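Local structure of putative acetyl xylan esterase (2W9X) at residues 68-80 / 110-124. The protein removes acetyl groups from plant cell wall polysaccharides, acting on acetylated xylan and, with a large preference, on glucomannan. Numbering follows the deposited sequence.
Sequences LKFDDDQNIFRLI and RLEKLTETQSTSGRF
L111 meets F77, F70 and L68 where two antiparallel strand pairs face each other. Its CD1 packs 3.7 Å from F77 CB and also reaches the edge of the F70 ring, while its CD2 lies over one face of F124, toward the rim. L68 CG touches the edge of F124, 4.0 Å from CE1, and the F70 and F124 rings lie obliquely, their planes at 58°. On the other side of strands 76-80 and 110-113, R78, extended from CG to NE, grips E112 OE1 in a side-on salt bridge through NE (2.8 Å) and NH1 (3.0 Å). R110 NE completes the salt-bridge network at the anti lone pair of E112 OE2, which K186 also engages. R123 bends at chi3 (-73°) and forms a salt bridge from NH2 to D71 OD2 (2.7 Å), the D71 side chain lying over one guanidinium face and the two planes 80° apart. In the loops, T115 OG1 accepts I76 N, T120 OG1 donates to Q74 OE1, and D72 OD1 accepts Q74 N (2.8 Å) in an Asx turn, and N75 N as well. Backbone N-H...O bonds pair D71 with R123 in one sheet, R78 with E112 and I80 with R110 in the other, two layers of a beta sandwich in the CE2 N-terminal domain.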
loop_
_atom_site.group_PDB
_atom_site.type_symbol
_atom_site.label_atom_id
_atom_site.label_comp_id
_atom_site.label_asym_id
_atom_site.label_seq_id
_atom_site.Cartn_x
_atom_site.Cartn_y
_atom_site.Cartn_z
ATOM N N LEU B 68 27.412 30.302 17.174
ATOM C CA LEU B 68 27.269 29.616 15.911
ATOM C C LEU B 68 28.105 30.360 14.880
ATOM O O LEU B 68 27.938 31.567 14.700
ATOM C CB LEU B 68 25.798 29.596 15.487
ATOM C CG LEU B 68 24.828 28.542 16.024
ATOM C CD1 LEU B 68 24.560 28.664 17.520
ATOM C CD2 LEU B 68 23.520 28.675 15.265
ATOM N N LYS B 69 29.021 29.646 14.227
ATOM C CA LYS B 69 29.804 30.216 13.141
ATOM C C LYS B 69 29.124 29.896 11.823
ATOM O O LYS B 69 28.944 28.725 11.474
ATOM C CB LYS B 69 31.227 29.656 13.130
ATOM C CG LYS B 69 32.115 30.091 14.276
ATOM C CD LYS B 69 33.548 29.655 14.016
ATOM C CE LYS B 69 34.359 30.701 13.234
ATOM N NZ LYS B 69 34.942 31.757 14.116
ATOM N N PHE B 70 28.765 30.944 11.092
ATOM C CA PHE B 70 28.076 30.811 9.808
ATOM C C PHE B 70 28.965 31.229 8.645
ATOM O O PHE B 70 29.823 32.093 8.796
ATOM C CB PHE B 70 26.853 31.731 9.772
ATOM C CG PHE B 70 25.651 31.208 10.499
ATOM C CD1 PHE B 70 24.871 30.186 9.949
ATOM C CD2 PHE B 70 25.248 31.790 11.701
ATOM C CE1 PHE B 70 23.737 29.730 10.613
ATOM C CE2 PHE B 70 24.112 31.342 12.371
ATOM C CZ PHE B 70 23.356 30.314 11.830
ATOM N N ASP B 71 28.745 30.613 7.487
ATOM C CA ASP B 71 29.131 31.189 6.197
ATOM C C ASP B 71 27.983 30.914 5.233
ATOM O O ASP B 71 28.058 30.017 4.378
ATOM C CB ASP B 71 30.456 30.625 5.672
ATOM C CG ASP B 71 31.012 31.427 4.485
ATOM O OD1 ASP B 71 30.592 32.584 4.275
ATOM O OD2 ASP B 71 31.877 30.906 3.753
ATOM N N ASP B 72 26.900 31.671 5.409
ATOM C CA ASP B 72 25.665 31.427 4.682
ATOM C C ASP B 72 24.824 32.707 4.531
ATOM O O ASP B 72 24.153 33.142 5.480
ATOM C CB ASP B 72 24.865 30.330 5.400
ATOM C CG ASP B 72 23.711 29.786 4.564
ATOM O OD1 ASP B 72 23.197 30.496 3.675
ATOM O OD2 ASP B 72 23.323 28.624 4.808
ATOM N N ASP B 73 24.875 33.305 3.340
ATOM C CA ASP B 73 24.002 34.434 3.005
ATOM C C ASP B 73 22.869 34.007 2.059
ATOM O O ASP B 73 22.283 34.836 1.364
ATOM C CB ASP B 73 24.815 35.594 2.396
ATOM C CG ASP B 73 25.347 35.280 0.996
ATOM O OD1 ASP B 73 25.332 34.098 0.582
ATOM O OD2 ASP B 73 25.790 36.227 0.306
ATOM N N GLN B 74 22.574 32.709 2.039
ATOM C CA GLN B 74 21.604 32.149 1.102
ATOM C C GLN B 74 20.314 31.709 1.781
ATOM O O GLN B 74 19.266 31.719 1.163
ATOM C CB GLN B 74 22.214 30.952 0.359
ATOM C CG GLN B 74 23.362 31.309 -0.588
ATOM C CD GLN B 74 22.905 32.203 -1.714
ATOM O OE1 GLN B 74 21.983 31.868 -2.449
ATOM N NE2 GLN B 74 23.545 33.351 -1.853
ATOM N N ASN B 75 20.407 31.317 3.048
ATOM C CA ASN B 75 19.281 30.722 3.766
ATOM C C ASN B 75 18.714 31.550 4.910
ATOM O O ASN B 75 19.409 32.367 5.507
ATOM C CB ASN B 75 19.692 29.358 4.320
ATOM C CG ASN B 75 19.945 28.353 3.237
ATOM O OD1 ASN B 75 21.098 27.958 2.986
ATOM N ND2 ASN B 75 18.881 27.944 2.560
ATOM N N ILE B 76 17.437 31.318 5.203
ATOM C CA ILE B 76 16.861 31.678 6.490
ATOM C C ILE B 76 16.904 30.403 7.335
ATOM O O ILE B 76 16.677 29.301 6.817
ATOM C CB ILE B 76 15.396 32.201 6.376
ATOM C CG1 ILE B 76 15.269 33.281 5.291
ATOM C CG2 ILE B 76 14.900 32.730 7.731
ATOM C CD1 ILE B 76 13.810 33.753 5.014
ATOM N N PHE B 77 17.211 30.564 8.623
ATOM C CA PHE B 77 17.281 29.460 9.569
ATOM C C PHE B 77 16.373 29.764 10.732
ATOM O O PHE B 77 16.076 30.921 11.008
ATOM C CB PHE B 77 18.698 29.326 10.171
ATOM C CG PHE B 77 19.765 28.973 9.183
ATOM C CD1 PHE B 77 20.119 27.641 8.971
ATOM C CD2 PHE B 77 20.441 29.971 8.488
ATOM C CE1 PHE B 77 21.123 27.304 8.060
ATOM C CE2 PHE B 77 21.448 29.648 7.584
ATOM C CZ PHE B 77 21.791 28.314 7.370
ATOM N N ARG B 78 15.965 28.720 11.444
ATOM C CA ARG B 78 15.527 28.919 12.812
ATOM C C ARG B 78 16.421 28.169 13.805
ATOM O O ARG B 78 16.995 27.109 13.488
ATOM C CB ARG B 78 14.026 28.632 12.998
ATOM C CG ARG B 78 13.626 27.184 12.898
ATOM C CD ARG B 78 12.112 27.017 12.816
ATOM N NE ARG B 78 11.786 25.591 12.898
ATOM C CZ ARG B 78 10.565 25.078 12.863
ATOM N NH1 ARG B 78 10.416 23.765 12.966
ATOM N NH2 ARG B 78 9.502 25.862 12.726
ATOM N N LEU B 79 16.562 28.762 14.987
ATOM C CA LEU B 79 17.369 28.201 16.060
ATOM C C LEU B 79 16.476 27.827 17.233
ATOM O O LEU B 79 15.735 28.657 17.746
ATOM C CB LEU B 79 18.451 29.198 16.490
ATOM C CG LEU B 79 19.431 28.841 17.613
ATOM C CD1 LEU B 79 20.325 27.697 17.191
ATOM C CD2 LEU B 79 20.281 30.056 17.955
ATOM N N ILE B 80 16.556 26.568 17.652
ATOM C CA ILE B 80 15.716 26.071 18.730
ATOM C C ILE B 80 16.570 25.689 19.943
ATOM O O ILE B 80 17.294 24.688 19.914
ATOM C CB ILE B 80 14.837 24.886 18.258
ATOM C CG1 ILE B 80 14.051 25.274 16.994
ATOM C CG2 ILE B 80 13.910 24.419 19.377
ATOM C CD1 ILE B 80 13.394 24.100 16.257
ATOM N N ARG B 110 19.131 23.049 18.512
ATOM C CA ARG B 110 18.848 22.566 17.156
ATOM C C ARG B 110 18.744 23.745 16.182
ATOM O O ARG B 110 17.918 24.640 16.372
ATOM C CB ARG B 110 17.535 21.769 17.162
ATOM C CG ARG B 110 17.147 21.116 15.833
ATOM C CD ARG B 110 15.885 20.288 16.000
ATOM N NE ARG B 110 15.432 19.706 14.738
ATOM C CZ ARG B 110 15.524 18.420 14.414
ATOM N NH1 ARG B 110 16.056 17.539 15.253
ATOM N NH2 ARG B 110 15.063 18.006 13.243
ATOM N N LEU B 111 19.600 23.750 15.161
ATOM C CA LEU B 111 19.561 24.763 14.108
ATOM C C LEU B 111 18.952 24.131 12.857
ATOM O O LEU B 111 19.375 23.035 12.455
ATOM C CB LEU B 111 20.978 25.272 13.812
ATOM C CG LEU B 111 21.239 26.096 12.542
ATOM C CD1 LEU B 111 20.784 27.544 12.700
ATOM C CD2 LEU B 111 22.719 26.031 12.133
ATOM N N GLU B 112 17.965 24.802 12.249
ATOM C CA GLU B 112 17.296 24.262 11.051
ATOM C C GLU B 112 17.279 25.231 9.870
ATOM O O GLU B 112 16.912 26.392 10.013
ATOM C CB GLU B 112 15.842 23.851 11.367
ATOM C CG GLU B 112 15.699 22.770 12.448
ATOM C CD GLU B 112 14.266 22.466 12.839
ATOM O OE1 GLU B 112 13.339 23.269 12.563
ATOM O OE2 GLU B 112 14.064 21.397 13.443
ATOM N N LYS B 113 17.654 24.729 8.697
ATOM C CA LYS B 113 17.457 25.438 7.429
ATOM C C LYS B 113 15.959 25.420 7.056
ATOM O O LYS B 113 15.288 24.389 7.167
ATOM C CB LYS B 113 18.314 24.785 6.342
ATOM C CG LYS B 113 18.130 25.282 4.917
ATOM C CD LYS B 113 18.566 24.165 3.970
ATOM C CE LYS B 113 19.318 24.661 2.754
ATOM N NZ LYS B 113 18.432 25.175 1.694
ATOM N N LEU B 114 15.448 26.576 6.633
ATOM C CA LEU B 114 14.025 26.744 6.311
ATOM C C LEU B 114 13.806 26.842 4.812
ATOM O O LEU B 114 12.828 26.340 4.285
ATOM C CB LEU B 114 13.509 28.039 6.962
ATOM C CG LEU B 114 12.993 28.053 8.394
ATOM C CD1 LEU B 114 13.618 27.032 9.287
ATOM C CD2 LEU B 114 13.028 29.448 9.001
ATOM N N THR B 115 14.732 27.504 4.131
ATOM C CA THR B 115 14.536 27.926 2.749
ATOM C C THR B 115 15.134 26.941 1.732
ATOM O O THR B 115 15.890 26.036 2.093
ATOM C CB THR B 115 15.139 29.313 2.526
ATOM O OG1 THR B 115 16.448 29.347 3.100
ATOM C CG2 THR B 115 14.274 30.404 3.174
ATOM N N GLU B 116 14.756 27.117 0.468
ATOM C CA GLU B 116 15.243 26.292 -0.620
ATOM C C GLU B 116 16.276 27.068 -1.419
ATOM O O GLU B 116 16.085 28.262 -1.699
ATOM C CB GLU B 116 14.101 25.872 -1.549
ATOM C CG GLU B 116 14.579 24.989 -2.702
ATOM C CD GLU B 116 13.473 24.521 -3.621
ATOM O OE1 GLU B 116 12.477 25.250 -3.826
ATOM O OE2 GLU B 116 13.614 23.408 -4.164
ATOM N N THR B 117 17.356 26.369 -1.769
ATOM C CA THR B 117 18.447 26.882 -2.591
ATOM C C THR B 117 18.677 25.894 -3.733
ATOM O O THR B 117 19.280 24.832 -3.528
ATOM C CB THR B 117 19.763 26.993 -1.781
ATOM O OG1 THR B 117 20.007 25.757 -1.083
ATOM C CG2 THR B 117 19.718 28.150 -0.771
ATOM N N GLN B 118 18.177 26.220 -4.924
ATOM C CA GLN B 118 18.313 25.317 -6.082
ATOM C C GLN B 118 19.598 25.519 -6.879
ATOM O O GLN B 118 20.059 24.609 -7.575
ATOM C CB GLN B 118 17.091 25.421 -7.001
ATOM C CG GLN B 118 15.834 24.814 -6.380
ATOM C CD GLN B 118 14.617 24.923 -7.274
ATOM O OE1 GLN B 118 14.117 26.019 -7.531
ATOM N NE2 GLN B 118 14.116 23.780 -7.735
ATOM N N SER B 119 20.176 26.709 -6.773
ATOM C CA SER B 119 21.328 27.054 -7.595
ATOM C C SER B 119 22.525 27.526 -6.783
ATOM O O SER B 119 23.518 27.983 -7.355
ATOM C CB SER B 119 20.931 28.097 -8.640
ATOM O OG SER B 119 20.268 29.190 -8.034
ATOM N N THR B 120 22.445 27.403 -5.456
ATOM C CA THR B 120 23.562 27.797 -4.576
ATOM C C THR B 120 23.709 26.858 -3.370
ATOM O O THR B 120 22.888 25.953 -3.163
ATOM C CB THR B 120 23.394 29.233 -4.033
ATOM O OG1 THR B 120 22.249 29.276 -3.182
ATOM C CG2 THR B 120 23.241 30.266 -5.158
ATOM N N SER B 121 24.743 27.086 -2.567
ATOM C CA SER B 121 24.907 26.350 -1.319
ATOM C C SER B 121 25.228 27.283 -0.160
ATOM O O SER B 121 25.472 28.468 -0.361
ATOM C CB SER B 121 25.971 25.257 -1.467
ATOM O OG SER B 121 27.236 25.810 -1.771
ATOM N N GLY B 122 25.196 26.747 1.056
ATOM C CA GLY B 122 25.537 27.514 2.261
ATOM C C GLY B 122 26.469 26.713 3.149
ATOM O O GLY B 122 26.537 25.490 3.033
ATOM N N ARG B 123 27.196 27.393 4.032
ATOM C CA ARG B 123 28.073 26.697 4.963
ATOM C C ARG B 123 27.777 27.025 6.427
ATOM O O ARG B 123 27.537 28.182 6.793
ATOM C CB ARG B 123 29.549 26.976 4.641
ATOM C CG ARG B 123 29.888 26.974 3.145
ATOM C CD ARG B 123 31.361 26.699 2.878
ATOM N NE ARG B 123 32.225 27.827 3.220
ATOM C CZ ARG B 123 32.827 27.980 4.398
ATOM N NH1 ARG B 123 32.632 27.083 5.352
ATOM N NH2 ARG B 123 33.617 29.030 4.635
ATOM N N PHE B 124 27.785 25.981 7.254
ATOM C CA PHE B 124 27.774 26.117 8.705
ATOM C C PHE B 124 29.136 25.669 9.222
ATOM O O PHE B 124 29.643 24.616 8.814
ATOM C CB PHE B 124 26.653 25.274 9.314
ATOM C CG PHE B 124 26.573 25.331 10.818
ATOM C CD1 PHE B 124 26.399 26.544 11.482
ATOM C CD2 PHE B 124 26.617 24.157 11.569
ATOM C CE1 PHE B 124 26.308 26.587 12.875
ATOM C CE2 PHE B 124 26.512 24.192 12.964
ATOM C CZ PHE B 124 26.352 25.405 13.611
#